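Lipoate-protein ligase, putative (Streptococcus pneumoniae, PDB 1VQZ) is probably an enzyme of the lipoyl protein ligase A/B family, combining a larger ligase domain with a smaller C-terminal domain. Local coordinates at residues F44-N49 with K111-P116; H58-E63 with E272-V277; I118-Q123 with L214-K219; E301-G306 with L318-I323. All coordinates share one frame; numbering follows the deposited sequence.

Interaction 1: F44-N49 with K111-P116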
loop_
_atom_site.group_PDB
_atom_site.type_symbol
_atom_site.label_atom_id
_atom_site.label_comp_id
_atom_site.label_asym_id
_atom_site.label_seq_id
_atom_site.Cartn_x
_atom_site.Cartn_y
_atom_site.Cartn_z
ATOM N N PHE A 44 11.113 -7.167 -10.799
ATOM C CA PHE A 44 9.717 -7.448 -11.095
ATOM C C PHE A 44 9.316 -8.786 -10.448
ATOM O O PHE A 44 10.050 -9.794 -10.527
ATOM C CB PHE A 44 9.473 -7.508 -12.616
ATOM C CG PHE A 44 8.041 -7.896 -13.000
ATOM C CD1 PHE A 44 6.963 -7.068 -12.675
ATOM C CD2 PHE A 44 7.762 -9.108 -13.668
ATOM C CE1 PHE A 44 5.648 -7.451 -13.011
ATOM C CE2 PHE A 44 6.439 -9.476 -14.000
ATOM C CZ PHE A 44 5.402 -8.645 -13.679
ATOM N N LEU A 45 8.162 -8.788 -9.805
ATOM C CA LEU A 45 7.520 -10.036 -9.376
ATOM C C LEU A 45 6.009 -9.972 -9.316
ATOM O O LEU A 45 5.426 -8.907 -9.077
ATOM C CB LEU A 45 8.031 -10.543 -8.020
ATOM C CG LEU A 45 8.056 -9.667 -6.784
ATOM C CD1 LEU A 45 8.144 -10.518 -5.535
ATOM C CD2 LEU A 45 9.285 -8.712 -6.854
ATOM N N LEU A 46 5.418 -11.158 -9.533
ATOM C CA LEU A 46 3.982 -11.425 -9.378
ATOM C C LEU A 46 3.774 -12.499 -8.302
ATOM O O LEU A 46 4.505 -13.454 -8.253
ATOM C CB LEU A 46 3.395 -11.907 -10.691
ATOM C CG LEU A 46 3.565 -10.973 -11.895
ATOM C CD1 LEU A 46 3.278 -11.660 -13.251
ATOM C CD2 LEU A 46 2.718 -9.770 -11.690
ATOM N N TRP A 47 2.783 -12.319 -7.437
ATOM C CA TRP A 47 2.565 -13.220 -6.321
ATOM C C TRP A 47 1.167 -13.127 -5.715
ATOM O O TRP A 47 0.427 -12.205 -5.989
ATOM C CB TRP A 47 3.652 -13.003 -5.261
ATOM C CG TRP A 47 3.866 -11.564 -4.890
ATOM C CD1 TRP A 47 4.510 -10.591 -5.618
ATOM C CD2 TRP A 47 3.383 -10.940 -3.725
ATOM N NE1 TRP A 47 4.496 -9.404 -4.937
ATOM C CE2 TRP A 47 3.791 -9.583 -3.773
ATOM C CE3 TRP A 47 2.675 -11.396 -2.614
ATOM C CZ2 TRP A 47 3.500 -8.671 -2.736
ATOM C CZ3 TRP A 47 2.369 -10.467 -1.575
ATOM C CH2 TRP A 47 2.820 -9.139 -1.645
ATOM N N ILE A 48 0.831 -14.132 -4.887
ATOM C CA ILE A 48 -0.523 -14.391 -4.442
ATOM C C ILE A 48 -0.525 -14.750 -2.959
ATOM O O ILE A 48 0.216 -15.623 -2.491
ATOM C CB ILE A 48 -1.222 -15.514 -5.306
ATOM C CG1 ILE A 48 -1.247 -15.114 -6.801
ATOM C CG2 ILE A 48 -2.619 -15.797 -4.780
ATOM C CD1 ILE A 48 -1.848 -16.170 -7.772
ATOM N N ASN A 49 -1.357 -14.019 -2.228
ATOM C CA ASN A 49 -1.611 -14.245 -0.794
ATOM C C ASN A 49 -2.885 -14.999 -0.592
ATOM O O ASN A 49 -3.856 -14.792 -1.335
ATOM C CB ASN A 49 -1.793 -12.910 -0.098
ATOM C CG ASN A 49 -0.520 -12.087 -0.064
ATOM O OD1 ASN A 49 0.584 -12.648 0.077
ATOM N ND2 ASN A 49 -0.677 -10.723 -0.101
ATOM N N LYS A 111 3.337 2.795 -14.933
ATOM C CA LYS A 111 3.107 3.199 -16.322
ATOM C C LYS A 111 3.732 2.228 -17.312
ATOM O O LYS A 111 3.113 1.874 -18.293
ATOM C CB LYS A 111 3.681 4.586 -16.584
ATOM C CG LYS A 111 2.968 5.691 -15.818
ATOM N N SER A 112 4.964 1.799 -17.069
ATOM C CA SER A 112 5.610 0.914 -18.018
ATOM C C SER A 112 5.049 -0.516 -17.977
ATOM O O SER A 112 5.024 -1.188 -18.997
ATOM C CB SER A 112 7.144 0.955 -17.873
ATOM O OG SER A 112 7.609 0.589 -16.609
ATOM N N PHE A 113 4.593 -0.961 -16.805
ATOM C CA PHE A 113 3.940 -2.286 -16.622
ATOM C C PHE A 113 2.563 -2.331 -17.274
ATOM O O PHE A 113 2.098 -3.374 -17.753
ATOM C CB PHE A 113 3.834 -2.552 -15.118
ATOM C CG PHE A 113 3.072 -3.807 -14.725
ATOM C CD1 PHE A 113 3.503 -5.061 -15.105
ATOM C CD2 PHE A 113 1.918 -3.710 -13.918
ATOM C CE1 PHE A 113 2.810 -6.228 -14.682
ATOM C CE2 PHE A 113 1.214 -4.845 -13.499
ATOM C CZ PHE A 113 1.652 -6.116 -13.868
ATOM N N SER A 114 1.935 -1.167 -17.323
ATOM C CA SER A 114 0.549 -1.052 -17.737
ATOM C C SER A 114 0.361 -1.488 -19.201
ATOM O O SER A 114 -0.665 -2.033 -19.555
ATOM C CB SER A 114 0.104 0.400 -17.543
ATOM O OG SER A 114 0.559 1.211 -18.629
ATOM N N THR A 115 1.363 -1.238 -20.048
ATOM C CA THR A 115 1.299 -1.659 -21.436
ATOM C C THR A 115 1.284 -3.184 -21.570
ATOM O O THR A 115 0.397 -3.725 -22.261
ATOM C CB THR A 115 2.389 -0.984 -22.326
ATOM O OG1 THR A 115 1.941 0.334 -22.658
ATOM C CG2 THR A 115 2.593 -1.740 -23.620
ATOM N N PRO A 116 2.270 -3.868 -20.957
ATOM C CA PRO A 116 2.222 -5.327 -20.818
ATOM C C PRO A 116 0.879 -5.873 -20.302
ATOM O O PRO A 116 0.370 -6.846 -20.876
ATOM C CB PRO A 116 3.365 -5.628 -19.852
ATOM C CG PRO A 116 4.338 -4.551 -20.088
ATOM C CD PRO A 116 3.527 -3.322 -20.395
#
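Phe113 of helix 110-123 reaches strand 42-47, where its ring meets Phe44 and, less closely, Leu46. Its CB already points at the strand, and with CG anti to the backbone N (chi1 174°) the ring is carried away from the helix backbone toward the strand. Past CG, CD1 comes within 3.8 Å of Phe44 CE1. One bond further on, CE1 makes the tightest approach, 3.5 Å to Phe44 CE1, and lies 3.7 Å from Phe44 CZ. At the tip of the ring, Phe113 CZ lies 4.4 Å from Leu46 CD2. The two aromatic side chains run at about a right angle to each other, but their ring planes are inclined by 46°, with centroids 5.5 Å apart, so the pair is oblique. Phe113 also stacks on Tyr96 and touches Ile98 of the adjoining strand 93-101, while Phe44 packs against Met217 of helix 206-220. The contact thus lies between the large mixed sheet of the ligase domain and a helix that covers it. All three residues that touch are buried, and every atom in the contact is carbon: cohesion here comes from dispersion and exclusion of water.

Interaction 2: H58-E63 with E272-V277. With EDO (1,2-ethanediol), chain J; EDO (1,2-ethanediol), chain D.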
loop_
_atom_site.group_PDB
_atom_site.type_symbol
_atom_site.label_atom_id
_atom_site.label_comp_id
_atom_site.label_asym_id
_atom_site.label_seq_id
_atom_site.Cartn_x
_atom_site.Cartn_y
_atom_site.Cartn_z
ATOM N N HIS A 58 -0.042 3.361 8.025
ATOM C CA HIS A 58 -0.397 4.205 9.147
ATOM C C HIS A 58 -1.785 4.000 9.739
ATOM O O HIS A 58 -2.174 4.748 10.620
ATOM C CB HIS A 58 -0.179 5.662 8.775
ATOM C CG HIS A 58 1.228 5.974 8.376
ATOM N ND1 HIS A 58 2.317 5.592 9.134
ATOM C CD2 HIS A 58 1.738 6.581 7.267
ATOM C CE1 HIS A 58 3.433 5.984 8.533
ATOM N NE2 HIS A 58 3.117 6.576 7.396
ATOM N N GLN A 59 -2.502 2.955 9.297
ATOM C CA GLN A 59 -3.838 2.682 9.800
ATOM C C GLN A 59 -3.768 2.223 11.276
ATOM O O GLN A 59 -2.830 1.559 11.701
ATOM C CB GLN A 59 -4.608 1.634 8.946
ATOM C CG GLN A 59 -5.139 2.142 7.617
ATOM C CD GLN A 59 -6.103 1.185 6.935
ATOM O OE1 GLN A 59 -5.692 0.245 6.235
ATOM N NE2 GLN A 59 -7.405 1.430 7.123
ATOM N N ASN A 60 -4.794 2.607 12.014
ATOM C CA ASN A 60 -4.971 2.211 13.397
ATOM C C ASN A 60 -5.760 0.905 13.377
ATOM O O ASN A 60 -6.990 0.886 13.470
ATOM C CB ASN A 60 -5.648 3.339 14.189
ATOM C CG ASN A 60 -5.761 3.023 15.676
ATOM O OD1 ASN A 60 -5.491 1.906 16.095
ATOM N ND2 ASN A 60 -6.206 3.974 16.455
ATOM N N THR A 61 -4.998 -0.179 13.187
ATOM C CA THR A 61 -5.491 -1.510 12.873
ATOM C C THR A 61 -6.578 -1.970 13.834
ATOM O O THR A 61 -7.669 -2.376 13.405
ATOM C CB THR A 61 -4.347 -2.486 12.831
ATOM O OG1 THR A 61 -3.263 -1.900 12.081
ATOM C CG2 THR A 61 -4.797 -3.791 12.185
ATOM N N ILE A 62 -6.340 -1.759 15.115
ATOM C CA ILE A 62 -7.255 -2.229 16.157
ATOM C C ILE A 62 -8.625 -1.591 16.021
ATOM O O ILE A 62 -9.647 -2.196 16.358
ATOM C CB ILE A 62 -6.673 -2.001 17.548
ATOM C CG1 ILE A 62 -7.391 -2.854 18.604
ATOM C CG2 ILE A 62 -6.776 -0.527 18.003
ATOM C CD1 ILE A 62 -7.255 -4.280 18.398
ATOM N N GLU A 63 -8.661 -0.376 15.486
ATOM C CA GLU A 63 -9.933 0.330 15.354
ATOM C C GLU A 63 -10.635 0.132 14.018
ATOM O O GLU A 63 -11.721 0.655 13.827
ATOM C CB GLU A 63 -9.680 1.807 15.558
ATOM C CG GLU A 63 -9.261 2.169 16.953
ATOM C CD GLU A 63 -10.265 1.692 17.992
ATOM O OE1 GLU A 63 -11.480 1.743 17.703
ATOM O OE2 GLU A 63 -9.824 1.245 19.071
ATOM N N GLU A 272 -5.833 10.843 12.182
ATOM C CA GLU A 272 -5.965 10.685 13.627
ATOM C C GLU A 272 -4.642 11.024 14.291
ATOM O O GLU A 272 -3.618 10.434 13.985
ATOM C CB GLU A 272 -6.350 9.268 13.976
ATOM C CG GLU A 272 -6.771 9.082 15.464
ATOM C CD GLU A 272 -7.190 7.654 15.802
ATOM O OE1 GLU A 272 -6.652 6.696 15.181
ATOM O OE2 GLU A 272 -8.043 7.500 16.728
ATOM N N VAL A 273 -4.682 11.974 15.206
ATOM C CA VAL A 273 -3.482 12.505 15.821
ATOM C C VAL A 273 -3.458 12.254 17.320
ATOM O O VAL A 273 -4.342 12.672 18.054
ATOM C CB VAL A 273 -3.389 14.015 15.610
ATOM C CG1 VAL A 273 -2.107 14.559 16.297
ATOM C CG2 VAL A 273 -3.449 14.362 14.148
ATOM N N PHE A 274 -2.414 11.594 17.781
ATOM C CA PHE A 274 -2.208 11.420 19.217
ATOM C C PHE A 274 -0.989 12.284 19.642
ATOM O O PHE A 274 0.142 11.986 19.285
ATOM C CB PHE A 274 -1.951 9.944 19.567
ATOM C CG PHE A 274 -3.094 9.014 19.241
ATOM C CD1 PHE A 274 -3.215 8.454 17.984
ATOM C CD2 PHE A 274 -4.009 8.647 20.213
ATOM C CE1 PHE A 274 -4.242 7.556 17.702
ATOM C CE2 PHE A 274 -5.055 7.767 19.928
ATOM C CZ PHE A 274 -5.154 7.219 18.655
ATOM N N ALA A 275 -1.228 13.337 20.406
ATOM C CA ALA A 275 -0.147 14.259 20.812
ATOM C C ALA A 275 0.015 14.323 22.313
ATOM O O ALA A 275 -0.985 14.378 23.051
ATOM C CB ALA A 275 -0.402 15.623 20.276
ATOM N N ASN A 276 1.278 14.323 22.750
ATOM C CA ASN A 276 1.646 14.618 24.134
ATOM C C ASN A 276 2.187 16.043 24.207
ATOM O O ASN A 276 3.255 16.342 23.664
ATOM C CB ASN A 276 2.711 13.631 24.605
ATOM C CG ASN A 276 2.723 13.474 26.080
ATOM O OD1 ASN A 276 1.675 13.422 26.717
ATOM N ND2 ASN A 276 3.902 13.392 26.649
ATOM N N VAL A 277 1.408 16.911 24.858
ATOM C CA VAL A 277 1.656 18.340 24.927
ATOM C C VAL A 277 2.017 18.659 26.376
ATOM O O VAL A 277 1.260 18.339 27.314
ATOM C CB VAL A 277 0.417 19.157 24.486
ATOM C CG1 VAL A 277 0.650 20.688 24.698
ATOM C CG2 VAL A 277 0.039 18.854 23.031
HETATM C C1 EDO J . -2.806 2.410 18.635
HETATM O O1 EDO J . -4.101 1.817 18.466
HETATM C C2 EDO J . -3.038 3.908 18.779
HETATM O O2 EDO J . -3.967 4.118 19.848
HETATM C C1 EDO D . 0.652 4.740 12.682
HETATM O O1 EDO D . 1.401 5.713 11.993
HETATM C C2 EDO D . 1.313 3.377 12.629
HETATM O O2 EDO D . 2.531 3.432 13.317
#
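Asn60 brings its amide to the carboxylate of Glu272, and the two flat groups meet with their planes turned 39° from one another. The N-H of Asn60 ND2 lies nearly in line with its target, giving a hydrogen bond of 3.0 Å to Glu272 OE1 with an angle of 174° at the hydrogen. The acceptor lies in the amide plane, while the donor meets OE1 on the syn side, 24° out of the carboxylate plane. An extended Glu272 side chain, with CG anti to the backbone N, carries OE1 across to the loop. The other oxygen, OE2, forms a salt bridge with Arg261, so each carboxylate oxygen has its own partner and the group is probably kept charged. Phe274, two residues along the strand, presents its edge to the same amide, with CZ 4.1 Å from Asn60 ND2. The carbonyl side of that amide is occupied too: an ethanediol molecule donates from O1 to Asn60 OD1 (2.7 Å), and its O2 lies 3.5 Å from Phe274 CZ. Asn60 itself is the centre of an inverse gamma turn. The arrangement is a polar junction between domains, in which a turn in the ligase domain, in the loop between strand 52-55 and helix 67-73, meets strand 269-278 of the C-terminal domain's antiparallel hairpins.

Interaction 3: I118-Q123 with L214-K219. With EDO (1,2-ethanediol), chain E.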
loop_
_atom_site.group_PDB
_atom_site.type_symbol
_atom_site.label_atom_id
_atom_site.label_comp_id
_atom_site.label_asym_id
_atom_site.label_seq_id
_atom_site.Cartn_x
_atom_site.Cartn_y
_atom_site.Cartn_z
ATOM N N ILE A 118 -2.132 -4.336 -20.574
ATOM C CA ILE A 118 -3.136 -3.985 -21.605
ATOM C C ILE A 118 -3.047 -4.945 -22.768
ATOM O O ILE A 118 -4.073 -5.377 -23.325
ATOM C CB ILE A 118 -2.937 -2.527 -22.163
ATOM C CG1 ILE A 118 -3.197 -1.436 -21.112
ATOM C CG2 ILE A 118 -3.820 -2.251 -23.391
ATOM C CD1 ILE A 118 -4.303 -1.713 -20.149
ATOM N N ASN A 119 -1.816 -5.244 -23.151
ATOM C CA ASN A 119 -1.533 -6.073 -24.301
ATOM C C ASN A 119 -1.813 -7.558 -24.046
ATOM O O ASN A 119 -2.412 -8.218 -24.907
ATOM C CB ASN A 119 -0.088 -5.865 -24.755
ATOM C CG ASN A 119 0.124 -4.527 -25.497
ATOM O OD1 ASN A 119 -0.828 -3.842 -25.877
ATOM N ND2 ASN A 119 1.381 -4.171 -25.709
ATOM N N THR A 120 -1.373 -8.066 -22.895
ATOM C CA THR A 120 -1.766 -9.412 -22.396
ATOM C C THR A 120 -3.299 -9.555 -22.484
ATOM O O THR A 120 -3.802 -10.486 -23.106
ATOM C CB THR A 120 -1.266 -9.670 -20.939
ATOM O OG1 THR A 120 0.163 -9.534 -20.870
ATOM C CG2 THR A 120 -1.652 -11.084 -20.407
ATOM N N LEU A 121 -4.033 -8.585 -21.940
ATOM C CA LEU A 121 -5.506 -8.601 -21.999
ATOM C C LEU A 121 -6.047 -8.493 -23.432
ATOM O O LEU A 121 -7.019 -9.186 -23.781
ATOM C CB LEU A 121 -6.109 -7.499 -21.109
ATOM C CG LEU A 121 -5.977 -7.787 -19.600
ATOM C CD1 LEU A 121 -6.341 -6.585 -18.788
ATOM C CD2 LEU A 121 -6.822 -8.971 -19.161
ATOM N N ALA A 122 -5.413 -7.670 -24.279
ATOM C CA ALA A 122 -5.861 -7.578 -25.663
ATOM C C ALA A 122 -5.672 -8.891 -26.409
ATOM O O ALA A 122 -6.487 -9.220 -27.263
ATOM C CB ALA A 122 -5.170 -6.418 -26.418
ATOM N N GLN A 123 -4.594 -9.616 -26.136
ATOM C CA GLN A 123 -4.433 -10.984 -26.672
ATOM C C GLN A 123 -5.632 -11.872 -26.279
ATOM O O GLN A 123 -6.025 -12.766 -27.023
ATOM C CB GLN A 123 -3.164 -11.647 -26.097
ATOM C CG GLN A 123 -2.772 -13.014 -26.735
ATOM C CD GLN A 123 -2.620 -14.209 -25.743
ATOM O OE1 GLN A 123 -3.515 -14.466 -24.940
ATOM N NE2 GLN A 123 -1.505 -14.962 -25.849
ATOM N N LEU A 214 4.089 -12.646 -17.068
ATOM C CA LEU A 214 5.530 -12.825 -16.922
ATOM C C LEU A 214 6.104 -13.094 -18.299
ATOM O O LEU A 214 7.123 -12.487 -18.676
ATOM C CB LEU A 214 5.871 -13.967 -15.948
ATOM C CG LEU A 214 7.381 -14.179 -15.722
ATOM C CD1 LEU A 214 8.012 -12.942 -15.060
ATOM C CD2 LEU A 214 7.696 -15.410 -14.876
ATOM N N GLU A 215 5.462 -13.970 -19.069
ATOM C CA GLU A 215 5.941 -14.256 -20.451
ATOM C C GLU A 215 5.985 -12.956 -21.283
ATOM O O GLU A 215 6.958 -12.680 -22.013
ATOM C CB GLU A 215 5.089 -15.345 -21.153
ATOM C CG GLU A 215 5.542 -16.813 -20.872
ATOM C CD GLU A 215 7.046 -17.118 -21.247
ATOM O OE1 GLU A 215 7.429 -16.919 -22.441
ATOM O OE2 GLU A 215 7.832 -17.557 -20.349
ATOM N N TYR A 216 4.957 -12.122 -21.152
ATOM C CA TYR A 216 5.030 -10.826 -21.803
ATOM C C TYR A 216 6.220 -9.982 -21.349
ATOM O O TYR A 216 6.905 -9.359 -22.189
ATOM C CB TYR A 216 3.746 -10.023 -21.606
ATOM C CG TYR A 216 3.666 -8.840 -22.544
ATOM C CD1 TYR A 216 4.361 -7.655 -22.268
ATOM C CD2 TYR A 216 2.941 -8.912 -23.727
ATOM C CE1 TYR A 216 4.311 -6.559 -23.143
ATOM C CE2 TYR A 216 2.883 -7.807 -24.610
ATOM C CZ TYR A 216 3.574 -6.642 -24.303
ATOM O OH TYR A 216 3.495 -5.564 -25.147
HETATM N N MSE A 217 6.466 -9.952 -20.038
HETATM C CA MSE A 217 7.535 -9.109 -19.484
HETATM C C MSE A 217 8.882 -9.531 -20.049
HETATM O O MSE A 217 9.705 -8.675 -20.439
HETATM C CB MSE A 217 7.517 -9.137 -17.954
HETATM C CG MSE A 217 6.385 -8.254 -17.378
HETATM SE SE MSE A 217 6.666 -6.262 -17.650
HETATM C CE MSE A 217 8.103 -6.007 -16.373
ATOM N N LYS A 218 9.059 -10.852 -20.150
ATOM C CA LYS A 218 10.272 -11.470 -20.660
ATOM C C LYS A 218 10.519 -11.104 -22.128
ATOM O O LYS A 218 11.673 -10.942 -22.573
ATOM C CB LYS A 218 10.235 -13.008 -20.445
ATOM C CG LYS A 218 10.572 -13.377 -19.003
ATOM C CD LYS A 218 10.065 -14.715 -18.520
ATOM C CE LYS A 218 11.069 -15.816 -18.676
ATOM N NZ LYS A 218 10.591 -17.078 -18.062
ATOM N N LYS A 219 9.427 -10.913 -22.852
ATOM C CA LYS A 219 9.476 -10.625 -24.265
ATOM C C LYS A 219 9.837 -9.152 -24.423
ATOM O O LYS A 219 10.682 -8.795 -25.226
ATOM C CB LYS A 219 8.114 -10.948 -24.899
ATOM C CG LYS A 219 8.222 -11.575 -26.268
HETATM C C1 EDO E . 6.345 -18.088 -16.833
HETATM O O1 EDO E . 5.692 -18.235 -18.084
HETATM C C2 EDO E . 6.831 -19.439 -16.332
HETATM O O2 EDO E . 7.737 -19.241 -15.221
#
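Asn119 and Tyr216 supply the polar link between helices 110-123 and 206-220. The pair Asn119 ND2 to Tyr216 OH is modelled as a hydrogen bond, unusually short at 2.6 Å and nearly straight at 167°, and the hydroxyl oxygen lies in the plane of the amide. That plane is turned 54° from the ring. Extension of Tyr216 across the gap follows from its first torsion, which sets CG anti to the backbone N (chi1 -166°).

Van der Waals contact accompanies the bond. Asn119 CB rests 3.6 Å from Tyr216 CE2, and at the root of the tyrosine Thr120 OG1 lies 3.7 Å from Tyr216 CB, the two side chains passing in opposite directions. The hydroxyl of Thr120 is bonded back to Pro116 O in its own helix. This is helix-to-helix packing within the ligase domain, closest where the CA atoms of Thr120 and Tyr216 come within 7.0 Å. Thr120 also touches Phe209, Leu212 and Leu213, which continue the interface along helix 206-220, while the tyrosine ring leans on Pro116.

Charged groups belong to another side of helix 206-220. Glu215 OE2 forms a long ion pair with Lys218 NZ (3.6 Å), and Lys218 NZ has a weak bond to Tyr15 OH.

Interaction 4: E301-G306 with L318-I323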
loop_
_atom_site.group_PDB
_atom_site.type_symbol
_atom_site.label_atom_id
_atom_site.label_comp_id
_atom_site.label_asym_id
_atom_site.label_seq_id
_atom_site.Cartn_x
_atom_site.Cartn_y
_atom_site.Cartn_z
ATOM N N GLU A 301 5.700 14.006 11.783
ATOM C CA GLU A 301 5.877 13.878 13.238
ATOM C C GLU A 301 7.176 14.564 13.632
ATOM O O GLU A 301 7.190 15.322 14.589
ATOM C CB GLU A 301 5.911 12.403 13.660
ATOM C CG GLU A 301 4.573 11.685 13.426
ATOM C CD GLU A 301 4.660 10.155 13.474
ATOM O OE1 GLU A 301 5.770 9.596 13.641
ATOM O OE2 GLU A 301 3.610 9.509 13.296
ATOM N N ASP A 302 8.259 14.334 12.871
ATOM C CA ASP A 302 9.573 14.842 13.285
ATOM C C ASP A 302 9.655 16.371 13.279
ATOM O O ASP A 302 10.242 16.960 14.177
ATOM C CB ASP A 302 10.684 14.242 12.441
ATOM C CG ASP A 302 10.916 12.753 12.727
ATOM O OD1 ASP A 302 10.367 12.193 13.715
ATOM O OD2 ASP A 302 11.646 12.142 11.934
ATOM N N VAL A 303 9.023 16.996 12.298
ATOM C CA VAL A 303 9.031 18.440 12.156
ATOM C C VAL A 303 8.108 19.097 13.170
ATOM O O VAL A 303 8.265 20.264 13.455
ATOM C CB VAL A 303 8.695 18.910 10.684
ATOM C CG1 VAL A 303 7.243 18.730 10.307
ATOM C CG2 VAL A 303 9.047 20.390 10.492
ATOM N N LEU A 304 7.163 18.353 13.739
ATOM C CA LEU A 304 6.193 18.957 14.657
ATOM C C LEU A 304 6.615 18.876 16.110
ATOM O O LEU A 304 6.151 19.644 16.950
ATOM C CB LEU A 304 4.809 18.334 14.460
ATOM C CG LEU A 304 4.074 18.785 13.183
ATOM C CD1 LEU A 304 2.750 18.122 13.078
ATOM C CD2 LEU A 304 3.915 20.308 13.044
ATOM N N ARG A 305 7.484 17.918 16.391
ATOM C CA ARG A 305 8.047 17.724 17.709
ATOM C C ARG A 305 8.805 18.994 18.167
ATOM O O ARG A 305 9.627 19.507 17.445
ATOM C CB ARG A 305 8.958 16.494 17.697
ATOM C CG ARG A 305 8.808 15.622 18.899
ATOM C CD ARG A 305 9.611 14.346 18.784
ATOM N NE ARG A 305 8.801 13.220 18.335
ATOM C CZ ARG A 305 8.920 12.586 17.172
ATOM N NH1 ARG A 305 9.820 12.970 16.264
ATOM N NH2 ARG A 305 8.108 11.575 16.923
ATOM N N GLY A 306 8.450 19.508 19.346
ATOM C CA GLY A 306 9.018 20.734 19.911
ATOM C C GLY A 306 8.351 22.016 19.426
ATOM O O GLY A 306 8.701 23.119 19.860
ATOM N N LEU A 318 4.587 23.172 9.021
ATOM C CA LEU A 318 4.166 22.349 7.902
ATOM C C LEU A 318 4.537 22.967 6.547
ATOM O O LEU A 318 4.724 22.244 5.536
ATOM C CB LEU A 318 2.688 22.045 7.978
ATOM C CG LEU A 318 2.219 21.113 9.112
ATOM C CD1 LEU A 318 0.670 21.079 9.094
ATOM C CD2 LEU A 318 2.785 19.721 8.948
ATOM N N LYS A 319 4.608 24.292 6.503
ATOM C CA LYS A 319 5.045 25.007 5.286
ATOM C C LYS A 319 6.566 24.940 5.068
ATOM O O LYS A 319 7.058 25.540 4.113
ATOM C CB LYS A 319 4.589 26.475 5.281
ATOM C CG LYS A 319 3.142 26.654 5.635
ATOM C CD LYS A 319 2.517 27.944 5.334
ATOM C CE LYS A 319 1.753 27.891 4.007
ATOM N NZ LYS A 319 0.908 26.636 3.848
ATOM N N THR A 320 7.302 24.225 5.922
ATOM C CA THR A 320 8.741 23.983 5.714
ATOM C C THR A 320 9.005 22.606 5.077
ATOM O O THR A 320 10.158 22.210 4.902
ATOM C CB THR A 320 9.577 24.097 7.008
ATOM O OG1 THR A 320 9.249 23.020 7.888
ATOM C CG2 THR A 320 9.347 25.402 7.699
ATOM N N ILE A 321 7.941 21.901 4.716
ATOM C CA ILE A 321 8.063 20.575 4.079
ATOM C C ILE A 321 7.085 20.430 2.947
ATOM O O ILE A 321 6.093 21.141 2.901
ATOM C CB ILE A 321 7.821 19.441 5.097
ATOM C CG1 ILE A 321 6.409 19.546 5.718
ATOM C CG2 ILE A 321 8.916 19.488 6.151
ATOM C CD1 ILE A 321 5.827 18.271 6.159
ATOM N N ASP A 322 7.395 19.510 2.035
ATOM C CA ASP A 322 6.506 19.101 0.970
ATOM C C ASP A 322 5.399 18.153 1.451
ATOM O O ASP A 322 5.575 16.931 1.545
ATOM C CB ASP A 322 7.322 18.448 -0.133
ATOM C CG ASP A 322 6.519 18.200 -1.386
ATOM O OD1 ASP A 322 5.293 18.468 -1.400
ATOM O OD2 ASP A 322 7.142 17.730 -2.343
ATOM N N ILE A 323 4.231 18.731 1.669
ATOM C CA ILE A 323 3.138 18.035 2.308
ATOM C C ILE A 323 2.613 16.927 1.399
ATOM O O ILE A 323 2.077 15.892 1.893
ATOM C CB ILE A 323 1.970 19.009 2.718
ATOM C CG1 ILE A 323 1.041 18.364 3.749
ATOM C CG2 ILE A 323 1.172 19.467 1.496
ATOM C CD1 ILE A 323 1.647 18.218 5.153
#
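Val303 and Leu318 bring the backbones nearest, with their CA atoms 7.6 Å apart, where the last turn of helix 298-304 faces a type I beta turn running from Leu318 to Ile321. Val303 has its CB directed toward that turn, and each methyl touches a different residue. Its CG2 lies 3.7 Å from Thr320 OG1, a van der Waals contact; the hydroxyl itself is hydrogen-bonded to Ala317 O. Its CG1, held between the backbone N and the carbonyl carbon (chi1 72°), is 4.4 Å from Ile321 CD1. The fork of the valine is thereby divided between two successive residues of the turn. Deeper in, Leu304 and Leu318 both leave their backbones at an angle to the contact and bend back into it at their ends, where Leu304 CD2 and Leu318 CD2 meet at 4.3 Å. Both leucines are buried, whereas Val303 and Thr320 lie nearer the surface.

Beyond Leu304 the chain leaves the helix at Arg305. Glu301 O takes the amide hydrogens of both Leu304 and Arg305 there. Arg305 folds back onto the helix to make a salt bridge from NH1 to Asp302 OD1 (2.7 Å), with the carboxylate oxygen in the guanidinium plane, and its NE pairs with Asp284.

Around the contact, Leu304 also touches Ile285 of strand 281-289, Val314 and Ala317 of helix 311-318, and Val339 of helix 332-339. Leu318 rests on Val300 and Ile335, and its carbonyl oxygen is bonded by Arg332, so the three helices and the sheet edge of the C-terminal domain converge here.

From the N terminus, interaction 1 opens on strand 42-47 and closes at helix 110-123, tying the large sheet to a covering helix. Interaction 2 opens inside that loop, at 58-63, but closes only at 272-277, so the two cross; it joins the ligase domain to the C-terminal domain. Nested within its long loop is interaction 3, which pairs the end of helix 110-123 with helix 206-220. It adjoins interaction 1, since both use helix 110-123 and their side chains touch. Interaction 4 follows in series, a short closure within the C-terminal domain, its centre about 17 Å from that of interaction 2 and about 44 Å from that of interaction 3.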